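Local coordinates for SusD-like protein BACOVA_02651 (Bacteroides ovatus, PDB 5E75) that binds polysaccharide at the cell surface and probably captures xyloglucan before its transport into the periplasm for degradation, at residues A[442-445]-A[446-449]. Sequence-based numbering, arbitrary orientation.
Sequences NQWR and GYRT
W444 and Y447 close a type II beta turn, with the amide N of Y447 hydrogen-bonded to the carbonyl O of W444 at 3.1 Å and an N-H...O angle of 153°. G446 fills the third position with positive phi, where a CB would collide with the carbonyl O of R445. The turn brings the two aromatic side chains together in an edge-to-face pair: the six-membered ring of W444 presents its edge to one face of Y447, with the planes at 64° and the centroids 5.0 Å apart. CE3 of W444 makes the closest approach, 3.7 Å from CD2 of Y447, and lies off the ring centre toward the rim. Y447's chi1 of -76° sets CG beside its own N. A serine in place of Y447 would probably keep the turn's backbone bond but leave the indole edge without its aromatic mate. The guanidinium of R445 offers NE and NH2 to the single oxygen OE1 of Q443, 3.0 and 2.9 Å away, both from one face of the amide. NH1 of R445 goes on to the carbonyls of R47 and V61, while NE2 of Q443 meets D287 and the A48 carbonyl. The turn sits in the loop between helix 433-441 and strand 451-454, its buried Q443 and R445 held by helices 58-62 and 286-291 and the chain around helix 40-46, with Y447 resting on A481 and P482.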
loop_
_atom_site.group_PDB
_atom_site.type_symbol
_atom_site.label_atom_id
_atom_site.label_comp_id
_atom_site.label_asym_id
_atom_site.label_seq_id
_atom_site.Cartn_x
_atom_site.Cartn_y
_atom_site.Cartn_z
ATOM N N ASN A 442 -21.846 1.705 -1.284
ATOM C CA ASN A 442 -22.207 1.303 -2.632
ATOM C C ASN A 442 -21.194 0.403 -3.306
ATOM O O ASN A 442 -21.275 0.175 -4.505
ATOM C CB ASN A 442 -22.512 2.542 -3.477
ATOM C CG ASN A 442 -23.928 3.041 -3.256
ATOM O OD1 ASN A 442 -24.880 2.473 -3.791
ATOM N ND2 ASN A 442 -24.083 4.060 -2.426
ATOM N N GLN A 443 -20.289 -0.173 -2.517
ATOM C CA GLN A 443 -19.266 -1.078 -3.041
ATOM C C GLN A 443 -19.702 -2.544 -3.012
ATOM O O GLN A 443 -18.962 -3.416 -3.424
ATOM C CB GLN A 443 -17.960 -0.909 -2.266
ATOM C CG GLN A 443 -17.183 0.333 -2.636
ATOM C CD GLN A 443 -15.884 0.422 -1.869
ATOM O OE1 GLN A 443 -15.849 0.880 -0.729
ATOM N NE2 GLN A 443 -14.805 -0.041 -2.480
ATOM N N TRP A 444 -20.897 -2.809 -2.502
ATOM C CA TRP A 444 -21.419 -4.183 -2.409
ATOM C C TRP A 444 -20.443 -5.074 -1.646
ATOM O O TRP A 444 -20.156 -6.204 -2.045
ATOM C CB TRP A 444 -21.704 -4.779 -3.795
ATOM C CG TRP A 444 -22.857 -4.144 -4.536
ATOM C CD1 TRP A 444 -22.996 -2.830 -4.866
ATOM C CD2 TRP A 444 -24.010 -4.815 -5.062
ATOM N NE1 TRP A 444 -24.168 -2.639 -5.566
ATOM C CE2 TRP A 444 -24.807 -3.841 -5.691
ATOM C CE3 TRP A 444 -24.445 -6.144 -5.054
ATOM C CZ2 TRP A 444 -26.016 -4.157 -6.313
ATOM C CZ3 TRP A 444 -25.653 -6.451 -5.674
ATOM C CH2 TRP A 444 -26.418 -5.462 -6.288
ATOM N N ARG A 445 -19.918 -4.544 -0.554
ATOM C CA ARG A 445 -18.930 -5.265 0.228
ATOM C C ARG A 445 -19.513 -6.552 0.803
ATOM O O ARG A 445 -20.595 -6.557 1.384
ATOM C CB ARG A 445 -18.398 -4.371 1.351
ATOM C CG ARG A 445 -17.474 -3.275 0.863
ATOM C CD ARG A 445 -17.394 -2.126 1.850
ATOM N NE ARG A 445 -16.376 -1.142 1.458
ATOM C CZ ARG A 445 -15.083 -1.210 1.787
ATOM N NH1 ARG A 445 -14.640 -2.202 2.547
ATOM N NH2 ARG A 445 -14.256 -0.252 1.384
ATOM N N GLY A 446 -18.782 -7.645 0.619
ATOM C CA GLY A 446 -19.213 -8.948 1.112
ATOM C C GLY A 446 -20.037 -9.747 0.118
ATOM O O GLY A 446 -20.240 -10.943 0.328
ATOM N N TYR A 447 -20.520 -9.101 -0.938
ATOM C CA TYR A 447 -21.144 -9.826 -2.040
ATOM C C TYR A 447 -20.055 -10.418 -2.910
ATOM O O TYR A 447 -19.063 -9.763 -3.209
ATOM C CB TYR A 447 -21.996 -8.909 -2.908
ATOM C CG TYR A 447 -23.321 -8.524 -2.327
ATOM C CD1 TYR A 447 -23.415 -7.563 -1.336
ATOM C CD2 TYR A 447 -24.490 -9.112 -2.792
ATOM C CE1 TYR A 447 -24.646 -7.206 -0.805
ATOM C CE2 TYR A 447 -25.714 -8.761 -2.278
ATOM C CZ TYR A 447 -25.788 -7.816 -1.283
ATOM O OH TYR A 447 -27.021 -7.470 -0.784
ATOM N N ARG A 448 -20.244 -11.662 -3.313
ATOM C CA ARG A 448 -19.299 -12.363 -4.172
ATOM C C ARG A 448 -20.174 -13.246 -5.041
ATOM O O ARG A 448 -21.387 -13.289 -4.850
ATOM C CB ARG A 448 -18.317 -13.187 -3.341
ATOM C CG ARG A 448 -19.016 -14.176 -2.435
ATOM C CD ARG A 448 -18.109 -14.759 -1.395
ATOM N NE ARG A 448 -18.861 -15.420 -0.329
ATOM C CZ ARG A 448 -19.117 -16.726 -0.278
ATOM N NH1 ARG A 448 -18.692 -17.540 -1.239
ATOM N NH2 ARG A 448 -19.803 -17.223 0.745
ATOM N N THR A 449 -19.586 -13.935 -6.006
ATOM C CA THR A 449 -20.406 -14.717 -6.923
ATOM C C THR A 449 -19.608 -15.901 -7.445
ATOM O O THR A 449 -18.385 -15.847 -7.513
ATOM C CB THR A 449 -20.961 -13.820 -8.037
ATOM O OG1 THR A 449 -22.176 -14.384 -8.551
ATOM C CG2 THR A 449 -19.955 -13.590 -9.160
#